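Local coordinates for protein FAD-dependent oxidoreductase (Actinomadura kijaniata, PDB 4KCF) that acts as a flavin-dependent sugar N-oxygenase of the acyl-CoA dehydrogenase family, probably oxidising the amino group of a dTDP-linked amino sugar on the way to kijanose, at residues A[154-159]-A[195-200]; A[161-166]-A[181-186]; A[266-271]-A[350-355]. All coordinates share one frame; numbering follows the deposited sequence.

Contact 1: A[154-159]-A[195-200]. With AKM ([(2R,4S,6R)-4-azanyl-4,6-dimethyl-5,5-bis(oxidanyl)oxan-2-yl] [[(2R,3S,5R)-5-[5-methyl-2,4-bis(oxidanylidene)pyrimidin-1-yl]-3-oxidanyl-oxolan-2-yl]methoxy-oxidanyl-phosphoryl] hydrogen phosphate), chain B; FMN (flavin mononucleotide), chain C.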
loop_
_atom_site.group_PDB
_atom_site.type_symbol
_atom_site.label_atom_id
_atom_site.label_comp_id
_atom_site.label_asym_id
_atom_site.label_seq_id
_atom_site.Cartn_x
_atom_site.Cartn_y
_atom_site.Cartn_z
ATOM N N ALA A 154 17.631 3.073 -3.880
ATOM C CA ALA A 154 16.351 3.632 -4.302
ATOM C C ALA A 154 15.220 3.288 -3.307
ATOM O O ALA A 154 15.062 2.131 -2.891
ATOM C CB ALA A 154 16.013 3.251 -5.749
ATOM N N VAL A 155 14.498 4.330 -2.881
ATOM C CA VAL A 155 13.354 4.259 -1.955
ATOM C C VAL A 155 12.260 5.010 -2.704
ATOM O O VAL A 155 12.339 6.243 -2.936
ATOM C CB VAL A 155 13.612 4.858 -0.583
ATOM C CG1 VAL A 155 12.346 4.846 0.244
ATOM C CG2 VAL A 155 14.650 4.043 0.188
ATOM N N VAL A 156 11.272 4.224 -3.129
ATOM C CA VAL A 156 10.336 4.687 -4.155
ATOM C C VAL A 156 8.951 4.982 -3.559
ATOM O O VAL A 156 8.273 4.068 -3.047
ATOM C CB VAL A 156 10.258 3.671 -5.313
ATOM C CG1 VAL A 156 9.468 4.245 -6.509
ATOM C CG2 VAL A 156 11.694 3.218 -5.718
ATOM N N CYS A 157 8.554 6.249 -3.636
ATOM C CA CYS A 157 7.333 6.767 -3.057
ATOM C C CYS A 157 6.340 6.877 -4.200
ATOM O O CYS A 157 6.690 6.746 -5.385
ATOM C CB CYS A 157 7.569 8.128 -2.423
ATOM S SG CYS A 157 8.491 7.879 -0.898
ATOM N N SER A 158 5.096 7.139 -3.823
ATOM C CA SER A 158 4.038 7.104 -4.823
ATOM C C SER A 158 3.166 8.319 -4.562
ATOM O O SER A 158 2.753 8.517 -3.408
ATOM C CB SER A 158 3.217 5.824 -4.661
ATOM O OG SER A 158 2.006 6.028 -5.373
ATOM N N GLY A 159 2.904 9.098 -5.611
ATOM C CA GLY A 159 2.174 10.365 -5.487
ATOM C C GLY A 159 0.986 10.383 -6.433
ATOM O O GLY A 159 1.170 10.724 -7.615
ATOM N N HIS A 195 12.985 8.493 -4.902
ATOM C CA HIS A 195 12.287 8.427 -6.179
ATOM C C HIS A 195 10.783 8.501 -5.933
ATOM O O HIS A 195 10.269 7.878 -4.977
ATOM C CB HIS A 195 12.563 7.082 -6.824
ATOM C CG HIS A 195 13.930 6.967 -7.433
ATOM N ND1 HIS A 195 15.065 6.807 -6.671
ATOM C CD2 HIS A 195 14.338 7.008 -8.728
ATOM C CE1 HIS A 195 16.114 6.725 -7.478
ATOM N NE2 HIS A 195 15.705 6.861 -8.729
ATOM N N PHE A 196 10.096 9.246 -6.794
ATOM C CA PHE A 196 8.679 9.518 -6.569
ATOM C C PHE A 196 7.944 9.267 -7.870
ATOM O O PHE A 196 8.128 9.995 -8.844
ATOM C CB PHE A 196 8.473 10.962 -6.111
ATOM C CG PHE A 196 9.099 11.241 -4.782
ATOM C CD1 PHE A 196 8.339 11.237 -3.623
ATOM C CD2 PHE A 196 10.461 11.470 -4.669
ATOM C CE1 PHE A 196 8.935 11.456 -2.386
ATOM C CE2 PHE A 196 11.069 11.689 -3.439
ATOM C CZ PHE A 196 10.304 11.699 -2.294
ATOM N N VAL A 197 7.139 8.216 -7.898
ATOM C CA VAL A 197 6.326 7.962 -9.092
ATOM C C VAL A 197 5.008 8.733 -9.000
ATOM O O VAL A 197 4.160 8.433 -8.135
ATOM C CB VAL A 197 6.029 6.468 -9.280
ATOM C CG1 VAL A 197 5.083 6.270 -10.468
ATOM C CG2 VAL A 197 7.348 5.671 -9.386
ATOM N N ILE A 198 4.835 9.664 -9.933
ATOM C CA ILE A 198 3.826 10.691 -9.804
ATOM C C ILE A 198 2.748 10.489 -10.859
ATOM O O ILE A 198 3.131 10.257 -11.996
ATOM C CB ILE A 198 4.499 12.081 -9.940
ATOM C CG1 ILE A 198 5.500 12.336 -8.795
ATOM C CG2 ILE A 198 3.482 13.202 -9.963
ATOM C CD1 ILE A 198 4.975 12.099 -7.398
ATOM N N ASN A 199 1.461 10.481 -10.500
ATOM C CA ASN A 199 0.345 10.501 -11.471
ATOM C C ASN A 199 0.101 11.921 -11.974
ATOM O O ASN A 199 -0.260 12.786 -11.187
ATOM C CB ASN A 199 -0.958 9.913 -10.887
ATOM C CG ASN A 199 -2.242 10.352 -11.609
ATOM O OD1 ASN A 199 -3.200 10.815 -10.969
ATOM N ND2 ASN A 199 -2.297 10.166 -12.922
ATOM N N ALA A 200 0.285 12.156 -13.270
ATOM C CA ALA A 200 0.186 13.492 -13.828
ATOM C C ALA A 200 -0.573 13.365 -15.137
ATOM O O ALA A 200 -0.636 12.265 -15.685
ATOM C CB ALA A 200 1.579 14.054 -14.089
HETATM O O2P AKM B . -1.752 1.563 -9.322
HETATM P P AKM B . -1.071 1.960 -10.635
HETATM O O1P AKM B . -1.889 2.652 -11.686
HETATM O OPP AKM B . 0.137 2.951 -10.319
HETATM P P2 AKM B . 1.219 2.883 -9.141
HETATM O O3P AKM B . 2.341 3.782 -9.642
HETATM O O1 AKM B . 0.525 3.646 -7.919
HETATM C C1 AKM B . 0.024 3.025 -6.749
HETATM C C2 AKM B . -0.934 3.977 -6.013
HETATM C C3 AKM B . -1.164 3.493 -4.582
HETATM C C3M AKM B . -2.189 2.370 -4.777
HETATM N N3 AKM B . -1.767 4.548 -3.754
HETATM C C4 AKM B . 0.132 3.126 -3.843
HETATM O O4A AKM B . 0.741 4.289 -3.257
HETATM O O4B AKM B . -0.173 2.286 -2.715
HETATM C C5 AKM B . 1.361 2.762 -4.678
HETATM C C6 AKM B . 2.351 1.712 -4.191
HETATM O O5 AKM B . 1.246 2.700 -6.098
HETATM O O4P AKM B . 1.633 1.499 -8.670
HETATM O "O5'" AKM B . -0.463 0.611 -11.262
HETATM C "C5'" AKM B . 0.182 0.734 -12.528
HETATM C "C4'" AKM B . 1.263 -0.331 -12.467
HETATM C "C3'" AKM B . 2.209 -0.318 -13.673
HETATM O "O3'" AKM B . 3.389 0.373 -13.289
HETATM C "C2'" AKM B . 2.550 -1.774 -13.940
HETATM C "C1'" AKM B . 1.586 -2.582 -13.070
HETATM O "O4'" AKM B . 0.664 -1.629 -12.500
HETATM N N11 AKM B . 0.824 -3.646 -13.738
HETATM C C21 AKM B . 0.896 -4.880 -13.251
HETATM O O21 AKM B . 1.720 -5.140 -12.206
HETATM N N31 AKM B . 0.224 -5.916 -13.780
HETATM C C41 AKM B . -0.592 -5.679 -14.823
HETATM O O41 AKM B . -1.314 -6.673 -15.391
HETATM C C51 AKM B . -0.741 -4.318 -15.369
HETATM C C5A AKM B . -1.669 -4.071 -16.524
HETATM C C61 AKM B . 0.019 -3.327 -14.771
HETATM N N1 FMN C . -1.773 7.685 -1.795
HETATM C C2 FMN C . -0.697 7.553 -2.614
HETATM O O2 FMN C . -0.919 7.714 -3.847
HETATM N N3 FMN C . 0.527 7.235 -2.108
HETATM C C4 FMN C . 0.643 7.140 -0.765
HETATM O O4 FMN C . 1.858 6.835 -0.229
HETATM C C4A FMN C . -0.480 7.242 0.093
HETATM N N5 FMN C . -0.401 7.107 1.454
HETATM C C5A FMN C . -1.513 7.301 2.217
HETATM C C6 FMN C . -1.409 7.162 3.603
HETATM C C7 FMN C . -2.543 7.335 4.416
HETATM C C7M FMN C . -2.426 7.203 5.912
HETATM C C8 FMN C . -3.848 7.675 3.810
HETATM C C8M FMN C . -5.117 7.872 4.612
HETATM C C9 FMN C . -3.890 7.786 2.426
HETATM C C9A FMN C . -2.749 7.601 1.619
HETATM N N10 FMN C . -2.835 7.756 0.269
HETATM C C10 FMN C . -1.717 7.537 -0.463
HETATM C "C1'" FMN C . -4.045 8.154 -0.477
HETATM C "C2'" FMN C . -5.441 7.532 -0.487
HETATM O "O2'" FMN C . -5.064 6.392 -1.258
HETATM C "C3'" FMN C . -6.704 8.299 -0.984
HETATM O "O3'" FMN C . -6.564 8.937 -2.275
HETATM C "C4'" FMN C . -7.463 9.368 -0.148
HETATM O "O4'" FMN C . -7.307 9.544 1.285
#
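Cys157 and Phe196 lie side by side on one face of a parallel strand pair, and Val156, His195 and Val197 meet on the other. CB of Cys157 sits 3.4 Å from Phe196 CD1, approaching the ring obliquely. With SG beside its own backbone N (chi1 -73°), the cysteine also brings its sulfur to 4.6 Å from the centre of the Phe196 ring, 39° off the ring normal, a slanting sulfur-aromatic contact. On the opposite face, Val156 reaches along the neighbouring strand with both methyls: CG1 lies 3.8 Å from Val197 CG2, while CG2 rests against CB of His195. The imidazole lies beside Ala154, whose CB is 3.8 Å from His195 ND1. Further along, Ile198 folds its CD1 back over the CA of Gly159, taking up the place a side chain would need there.

Five backbone hydrogen bonds zip the strands together, passing from one to the other in turn; Cys157 N to His195 O, at 2.7 Å, is the shortest and almost straight. Ser158 carries the pair into the active site: its OG is 3.0 Å from AKM O4A, in a hydrogen bond whose donor could be either group, and its carbonyl O takes a weak bond from flavin N3.

Strand 210-217 pairs with the far edge of strand 195-202, Val187 of strand 178-187 backs Cys157 and Phe196, and helix 136-151 packs through Ile145 and Met149 against Val156 and its neighbours.

Contact 2: A[161-166]-A[181-186]. With FMN (flavin mononucleotide), chain C.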
loop_
_atom_site.group_PDB
_atom_site.type_symbol
_atom_site.label_atom_id
_atom_site.label_comp_id
_atom_site.label_asym_id
_atom_site.label_seq_id
_atom_site.Cartn_x
_atom_site.Cartn_y
_atom_site.Cartn_z
ATOM N N LYS A 161 -2.707 11.404 -5.619
ATOM C CA LYS A 161 -3.805 12.351 -5.418
ATOM C C LYS A 161 -3.321 13.796 -5.370
ATOM O O LYS A 161 -2.517 14.141 -4.497
ATOM C CB LYS A 161 -4.488 12.090 -4.071
ATOM C CG LYS A 161 -5.694 12.974 -3.770
ATOM C CD LYS A 161 -6.373 12.529 -2.477
ATOM C CE LYS A 161 -7.895 12.389 -2.691
ATOM N NZ LYS A 161 -8.490 13.676 -3.156
ATOM N N ASP A 162 -3.861 14.629 -6.252
ATOM C CA ASP A 162 -3.594 16.070 -6.210
ATOM C C ASP A 162 -4.122 16.732 -4.947
ATOM O O ASP A 162 -5.202 16.369 -4.462
ATOM C CB ASP A 162 -4.205 16.782 -7.415
ATOM C CG ASP A 162 -3.518 16.416 -8.695
ATOM O OD1 ASP A 162 -2.333 16.038 -8.594
ATOM O OD2 ASP A 162 -4.158 16.464 -9.774
ATOM N N HIS A 163 -3.332 17.646 -4.395
ATOM C CA HIS A 163 -3.812 18.624 -3.429
ATOM C C HIS A 163 -4.950 19.443 -4.067
ATOM O O HIS A 163 -5.003 19.597 -5.288
ATOM C CB HIS A 163 -2.631 19.450 -2.911
ATOM C CG HIS A 163 -2.997 20.471 -1.878
ATOM N ND1 HIS A 163 -2.891 20.241 -0.522
ATOM C CD2 HIS A 163 -3.443 21.740 -2.008
ATOM C CE1 HIS A 163 -3.246 21.326 0.140
ATOM N NE2 HIS A 163 -3.586 22.251 -0.741
ATOM N N HIS A 164 -5.886 19.920 -3.247
ATOM C CA HIS A 164 -7.089 20.606 -3.728
ATOM C C HIS A 164 -6.747 21.847 -4.552
ATOM O O HIS A 164 -7.449 22.142 -5.526
ATOM C CB HIS A 164 -8.150 20.866 -2.636
ATOM C CG HIS A 164 -7.749 21.832 -1.559
ATOM N ND1 HIS A 164 -7.946 23.191 -1.668
ATOM C CD2 HIS A 164 -7.183 21.641 -0.343
ATOM C CE1 HIS A 164 -7.507 23.794 -0.574
ATOM N NE2 HIS A 164 -7.038 22.875 0.249
ATOM N N THR A 165 -5.647 22.513 -4.198
ATOM C CA THR A 165 -5.199 23.745 -4.857
ATOM C C THR A 165 -4.634 23.484 -6.251
ATOM O O THR A 165 -4.406 24.433 -6.982
ATOM C CB THR A 165 -4.131 24.534 -4.035
ATOM O OG1 THR A 165 -2.930 23.763 -3.888
ATOM C CG2 THR A 165 -4.619 24.962 -2.637
ATOM N N ALA A 166 -4.421 22.244 -6.687
ATOM C CA ALA A 166 -3.579 22.049 -7.869
ATOM C C ALA A 166 -4.046 20.905 -8.751
ATOM O O ALA A 166 -4.544 19.911 -8.226
ATOM C CB ALA A 166 -2.136 21.757 -7.422
ATOM N N SER A 181 4.513 20.583 -13.066
ATOM C CA SER A 181 4.019 21.471 -12.020
ATOM C C SER A 181 2.820 20.894 -11.267
ATOM O O SER A 181 1.986 20.190 -11.829
ATOM C CB SER A 181 3.597 22.812 -12.622
ATOM O OG SER A 181 4.750 23.407 -13.197
ATOM N N GLY A 182 2.700 21.266 -9.999
ATOM C CA GLY A 182 1.614 20.744 -9.179
ATOM C C GLY A 182 2.045 20.403 -7.768
ATOM O O GLY A 182 3.034 20.943 -7.260
ATOM N N ARG A 183 1.245 19.556 -7.127
ATOM C CA ARG A 183 1.380 19.173 -5.727
ATOM C C ARG A 183 0.541 17.913 -5.482
ATOM O O ARG A 183 -0.595 17.797 -5.978
ATOM C CB ARG A 183 1.114 20.337 -4.758
ATOM C CG ARG A 183 0.248 19.990 -3.569
ATOM C CD ARG A 183 0.752 20.249 -2.166
ATOM N NE ARG A 183 0.610 21.632 -1.778
ATOM C CZ ARG A 183 0.477 22.140 -0.553
ATOM N NH1 ARG A 183 0.375 21.490 0.605
ATOM N NH2 ARG A 183 0.388 23.453 -0.519
ATOM N N LYS A 184 1.150 16.945 -4.802
ATOM C CA LYS A 184 0.468 15.700 -4.473
ATOM C C LYS A 184 0.309 15.739 -2.967
ATOM O O LYS A 184 1.164 16.265 -2.243
ATOM C CB LYS A 184 1.281 14.473 -4.897
ATOM C CG LYS A 184 1.324 14.177 -6.394
ATOM C CD LYS A 184 -0.095 14.188 -6.998
ATOM C CE LYS A 184 -0.045 13.636 -8.411
ATOM N NZ LYS A 184 -1.393 13.710 -9.067
ATOM N N THR A 185 -0.809 15.212 -2.486
ATOM C CA THR A 185 -0.994 15.073 -1.050
ATOM C C THR A 185 -0.919 13.591 -0.658
ATOM O O THR A 185 -1.144 12.721 -1.495
ATOM C CB THR A 185 -2.272 15.822 -0.546
ATOM O OG1 THR A 185 -2.345 15.720 0.885
ATOM C CG2 THR A 185 -3.531 15.266 -1.207
ATOM N N LEU A 186 -0.567 13.287 0.586
ATOM C CA LEU A 186 -0.575 11.904 1.114
ATOM C C LEU A 186 0.478 11.043 0.406
ATOM O O LEU A 186 0.145 10.194 -0.418
ATOM C CB LEU A 186 -1.988 11.287 1.057
ATOM C CG LEU A 186 -3.067 12.201 1.669
ATOM C CD1 LEU A 186 -4.471 11.665 1.384
ATOM C CD2 LEU A 186 -2.879 12.323 3.180
HETATM N N1 FMN C . -1.773 7.685 -1.795
HETATM C C2 FMN C . -0.697 7.553 -2.614
HETATM O O2 FMN C . -0.919 7.714 -3.847
HETATM N N3 FMN C . 0.527 7.235 -2.108
HETATM C C4 FMN C . 0.643 7.140 -0.765
HETATM O O4 FMN C . 1.858 6.835 -0.229
HETATM C C4A FMN C . -0.480 7.242 0.093
HETATM N N5 FMN C . -0.401 7.107 1.454
HETATM C C5A FMN C . -1.513 7.301 2.217
HETATM C C6 FMN C . -1.409 7.162 3.603
HETATM C C7 FMN C . -2.543 7.335 4.416
HETATM C C7M FMN C . -2.426 7.203 5.912
HETATM C C8 FMN C . -3.848 7.675 3.810
HETATM C C8M FMN C . -5.117 7.872 4.612
HETATM C C9 FMN C . -3.890 7.786 2.426
HETATM C C9A FMN C . -2.749 7.601 1.619
HETATM N N10 FMN C . -2.835 7.756 0.269
HETATM C C10 FMN C . -1.717 7.537 -0.463
HETATM C "C1'" FMN C . -4.045 8.154 -0.477
HETATM C "C2'" FMN C . -5.441 7.532 -0.487
HETATM O "O2'" FMN C . -5.064 6.392 -1.258
HETATM C "C3'" FMN C . -6.704 8.299 -0.984
HETATM O "O3'" FMN C . -6.564 8.937 -2.275
HETATM C "C4'" FMN C . -7.463 9.368 -0.148
HETATM O "O4'" FMN C . -7.307 9.544 1.285
HETATM O O HOH W 1 -1.145 10.673 -3.128
#
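The edge of the flavin pocket is built here, where the loop after strand 156-159 is laced to strand 178-187, and Lys161 and Leu186 of the two segments both touch FMN. Leu186 places its CB 3.7 Å from FMN N10, and the Lys161 chain passes the ribityl group with CD 3.6 Å from FMN O3'. Between them, water 1 accepts from Lys161 N and donates to Thr185 O, bridging the two backbones.

A short backbone ladder follows. Thr185 N gives a nearly straight bond to Lys161 O, and His163 N reaches Arg183 O from well above the carbonyl plane, so the second bond is the poorer one. Between these bonds Asp162 and Lys184 form a single bridge, and their side chains join in a salt bridge, Lys184 NZ to Asp162 OD1 at 2.6 Å. The ammonium comes in 46° out of the carboxylate plane. It is gripped further by the carbonyls of Ile160 and Asn199, while Thr168 OG1 also bonds the same carboxylate oxygen.

On the other side of the strand, the Arg183 guanidinium lies flat on the His163 imidazole, centres 3.9 Å apart and planes 18° from parallel, with CZ over the middle of the ring. A chi1 of -178° swings the imidazole away from the backbone nitrogen of His163 and alongside the arginine. Asp241 anchors the stack with a salt bridge to Arg183 NH1 and a weak hydrogen bond to His163 ND1. A type I turn from His163 to Ala166 then leads the chain onward. Joined to strand 178-187, the 161-166 loop makes a loop-to-strand junction in the middle beta domain, which forms one side of the flavin site in the acyl-CoA dehydrogenase fold.

Contact 3: A[266-271]-A[350-355]. With AKM ([(2R,4S,6R)-4-azanyl-4,6-dimethyl-5,5-bis(oxidanyl)oxan-2-yl] [[(2R,3S,5R)-5-[5-methyl-2,4-bis(oxidanylidene)pyrimidin-1-yl]-3-oxidanyl-oxolan-2-yl]methoxy-oxidanyl-phosphoryl] hydrogen phosphate), chain B.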
loop_
_atom_site.group_PDB
_atom_site.type_symbol
_atom_site.label_atom_id
_atom_site.label_comp_id
_atom_site.label_asym_id
_atom_site.label_seq_id
_atom_site.Cartn_x
_atom_site.Cartn_y
_atom_site.Cartn_z
ATOM N N ALA A 266 -8.610 -3.160 -18.439
ATOM C CA ALA A 266 -7.348 -3.855 -18.335
ATOM C C ALA A 266 -6.432 -3.157 -17.329
ATOM O O ALA A 266 -5.655 -3.833 -16.658
ATOM C CB ALA A 266 -6.680 -3.998 -19.721
ATOM N N VAL A 267 -6.524 -1.836 -17.177
ATOM C CA VAL A 267 -5.729 -1.136 -16.170
ATOM C C VAL A 267 -6.037 -1.548 -14.735
ATOM O O VAL A 267 -5.224 -1.259 -13.845
ATOM C CB VAL A 267 -5.858 0.397 -16.178
ATOM C CG1 VAL A 267 -5.334 0.945 -17.476
ATOM C CG2 VAL A 267 -7.288 0.853 -15.932
ATOM N N LEU A 268 -7.183 -2.191 -14.511
ATOM C CA LEU A 268 -7.642 -2.541 -13.152
ATOM C C LEU A 268 -6.706 -3.591 -12.590
ATOM O O LEU A 268 -6.523 -3.627 -11.372
ATOM C CB LEU A 268 -9.120 -2.955 -13.058
ATOM C CG LEU A 268 -10.157 -1.912 -13.514
ATOM C CD1 LEU A 268 -11.556 -2.486 -13.644
ATOM C CD2 LEU A 268 -10.196 -0.693 -12.611
ATOM N N ALA A 269 -6.057 -4.375 -13.460
ATOM C CA ALA A 269 -5.172 -5.415 -12.982
ATOM C C ALA A 269 -3.999 -4.772 -12.280
ATOM O O ALA A 269 -3.614 -5.251 -11.199
ATOM C CB ALA A 269 -4.670 -6.255 -14.116
ATOM N N GLY A 270 -3.464 -3.685 -12.861
ATOM C CA GLY A 270 -2.265 -3.066 -12.299
ATOM C C GLY A 270 -2.636 -2.393 -10.981
ATOM O O GLY A 270 -1.922 -2.461 -9.965
ATOM N N GLN A 271 -3.809 -1.782 -11.005
ATOM C CA GLN A 271 -4.347 -1.138 -9.808
ATOM C C GLN A 271 -4.752 -2.115 -8.711
ATOM O O GLN A 271 -4.942 -1.694 -7.549
ATOM C CB GLN A 271 -5.497 -0.244 -10.224
ATOM C CG GLN A 271 -5.036 0.866 -11.188
ATOM C CD GLN A 271 -6.183 1.764 -11.507
ATOM O OE1 GLN A 271 -7.291 1.491 -11.061
ATOM N NE2 GLN A 271 -5.942 2.843 -12.242
ATOM N N GLN A 350 -12.039 -8.846 -13.009
ATOM C CA GLN A 350 -12.029 -9.882 -11.997
ATOM C C GLN A 350 -11.056 -9.662 -10.848
ATOM O O GLN A 350 -11.345 -10.029 -9.702
ATOM C CB GLN A 350 -11.712 -11.216 -12.644
ATOM C CG GLN A 350 -12.905 -11.659 -13.500
ATOM C CD GLN A 350 -12.867 -13.149 -13.791
ATOM O OE1 GLN A 350 -12.267 -13.905 -13.039
ATOM N NE2 GLN A 350 -13.489 -13.579 -14.886
ATOM N N MET A 351 -9.878 -9.161 -11.214
ATOM C CA MET A 351 -8.901 -8.743 -10.213
ATOM C C MET A 351 -9.478 -7.673 -9.268
ATOM O O MET A 351 -9.396 -7.823 -8.062
ATOM C CB MET A 351 -7.592 -8.318 -10.882
ATOM C CG MET A 351 -6.755 -9.555 -11.273
ATOM S SD MET A 351 -5.169 -9.139 -12.047
ATOM C CE MET A 351 -4.123 -8.731 -10.631
ATOM N N MET A 352 -10.036 -6.612 -9.823
ATOM C CA MET A 352 -10.609 -5.514 -9.062
ATOM C C MET A 352 -11.830 -5.958 -8.230
ATOM O O MET A 352 -12.040 -5.451 -7.132
ATOM C CB MET A 352 -10.881 -4.306 -9.960
ATOM C CG MET A 352 -11.162 -3.010 -9.219
ATOM S SD MET A 352 -9.900 -2.562 -8.007
ATOM C CE MET A 352 -8.614 -2.036 -9.139
ATOM N N ARG A 353 -12.604 -6.909 -8.745
ATOM C CA ARG A 353 -13.737 -7.507 -8.060
ATOM C C ARG A 353 -13.301 -8.256 -6.806
ATOM O O ARG A 353 -13.814 -7.987 -5.722
ATOM C CB ARG A 353 -14.523 -8.432 -8.998
ATOM C CG ARG A 353 -15.817 -8.965 -8.374
ATOM C CD ARG A 353 -16.842 -7.828 -8.192
ATOM N NE ARG A 353 -18.232 -8.223 -7.935
ATOM C CZ ARG A 353 -19.064 -8.649 -8.874
ATOM N NH1 ARG A 353 -18.591 -8.829 -10.091
ATOM N NH2 ARG A 353 -20.331 -8.956 -8.606
ATOM N N HIS A 354 -12.333 -9.164 -6.938
ATOM C CA HIS A 354 -11.816 -9.838 -5.757
ATOM C C HIS A 354 -11.277 -8.812 -4.755
ATOM O O HIS A 354 -11.541 -8.883 -3.551
ATOM C CB HIS A 354 -10.677 -10.779 -6.167
ATOM C CG HIS A 354 -11.130 -12.117 -6.683
ATOM N ND1 HIS A 354 -11.465 -13.163 -5.853
ATOM C CD2 HIS A 354 -11.308 -12.573 -7.949
ATOM C CE1 HIS A 354 -11.826 -14.208 -6.581
ATOM N NE2 HIS A 354 -11.703 -13.884 -7.854
ATOM N N PHE A 355 -10.442 -7.903 -5.249
ATOM C CA PHE A 355 -9.845 -6.867 -4.397
ATOM C C PHE A 355 -10.949 -6.059 -3.687
ATOM O O PHE A 355 -10.876 -5.896 -2.463
ATOM C CB PHE A 355 -8.974 -5.960 -5.249
ATOM C CG PHE A 355 -8.285 -4.823 -4.545
ATOM C CD1 PHE A 355 -8.189 -4.724 -3.166
ATOM C CD2 PHE A 355 -7.611 -3.880 -5.332
ATOM C CE1 PHE A 355 -7.517 -3.686 -2.527
ATOM C CE2 PHE A 355 -6.953 -2.808 -4.730
ATOM C CZ PHE A 355 -6.902 -2.690 -3.336
HETATM O O2P AKM B . -1.752 1.563 -9.322
HETATM P P AKM B . -1.071 1.960 -10.635
HETATM O O1P AKM B . -1.889 2.652 -11.686
HETATM O OPP AKM B . 0.137 2.951 -10.319
HETATM P P2 AKM B . 1.219 2.883 -9.141
HETATM O O3P AKM B . 2.341 3.782 -9.642
HETATM O O1 AKM B . 0.525 3.646 -7.919
HETATM C C1 AKM B . 0.024 3.025 -6.749
HETATM C C2 AKM B . -0.934 3.977 -6.013
HETATM C C3 AKM B . -1.164 3.493 -4.582
HETATM C C3M AKM B . -2.189 2.370 -4.777
HETATM N N3 AKM B . -1.767 4.548 -3.754
HETATM C C4 AKM B . 0.132 3.126 -3.843
HETATM O O4A AKM B . 0.741 4.289 -3.257
HETATM O O4B AKM B . -0.173 2.286 -2.715
HETATM C C5 AKM B . 1.361 2.762 -4.678
HETATM C C6 AKM B . 2.351 1.712 -4.191
HETATM O O5 AKM B . 1.246 2.700 -6.098
HETATM O O4P AKM B . 1.633 1.499 -8.670
HETATM O "O5'" AKM B . -0.463 0.611 -11.262
HETATM C "C5'" AKM B . 0.182 0.734 -12.528
HETATM C "C4'" AKM B . 1.263 -0.331 -12.467
HETATM C "C3'" AKM B . 2.209 -0.318 -13.673
HETATM O "O3'" AKM B . 3.389 0.373 -13.289
HETATM C "C2'" AKM B . 2.550 -1.774 -13.940
HETATM C "C1'" AKM B . 1.586 -2.582 -13.070
HETATM O "O4'" AKM B . 0.664 -1.629 -12.500
HETATM N N11 AKM B . 0.824 -3.646 -13.738
HETATM C C21 AKM B . 0.896 -4.880 -13.251
HETATM O O21 AKM B . 1.720 -5.140 -12.206
HETATM N N31 AKM B . 0.224 -5.916 -13.780
HETATM C C41 AKM B . -0.592 -5.679 -14.823
HETATM O O41 AKM B . -1.314 -6.673 -15.391
HETATM C C51 AKM B . -0.741 -4.318 -15.369
HETATM C C5A AKM B . -1.669 -4.071 -16.524
HETATM C C61 AKM B . 0.019 -3.327 -14.771
#
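Apolar contacts dominate between Leu268 and Met352 and between Ala269 and Met351. The Leu268 and Met352 side chains cross at about a right angle, meeting CB to CB at 3.8 Å. Met352 starts out pointing away from its own backbone nitrogen (chi1 -166°), then bends twice, so that its CE methyl lies across the turn of the other helix, 3.8 Å from Gln271 CB. Met351 lays SD 3.6 Å from Ala269 CB, and the bend at its last torsion swings CE round to Ala269 O.

Helical residues 267-271 and 350-355 belong to two helices of the C-terminal helical domain of the acyl-CoA dehydrogenase fold. Their short axes run 38° apart and 8.2 Å from one another at the closest. No hydrogen bond links the segments.

A second set of contacts puts carbon against backbone oxygen. Met352 CE lies 3.4 Å from Leu268 O, while the Phe355 ring offers an edge, CE2 3.6 Å from Gln271 O.

Ligand contacts form the third group and, within the two segments, come from 266-271; Arg347 of helix 344-377 also bonds AKM. Gly270, with no side chain, packs its CA 3.3 Å from AKM O4' of the deoxyribose. CB of Ala269 approaches AKM O41 on the thymine, and CG of Gln271 lies near the phosphate oxygen O1P. Asn425 OD1 accepts a hydrogen bond from the Gln271 amide.

Contacts 1 and 3 are buried, whereas contact 2 lies nearer the surface, and their chemistry differs. Contact 2 adds a salt bridge and a guanidinium stack to a few backbone bonds; contact 1 relies on regular strand hydrogen bonds and contact 3 on packing of methionine, leucine and alanine, with a ring edge and methyls against carbonyl oxygens. Contacts 1 and 2 share one sheet, meet directly through Lys184 and Asn199, and both touch FMN. Contact 3 stands apart in the helical domain, its centre about 21 Å from that of contact 1 and about 25 Å from that of contact 2. Contacts 1 and 3 nonetheless reach the same ligand, AKM: Ser158 meets its amino sugar, while 266-271 lines its nucleotide.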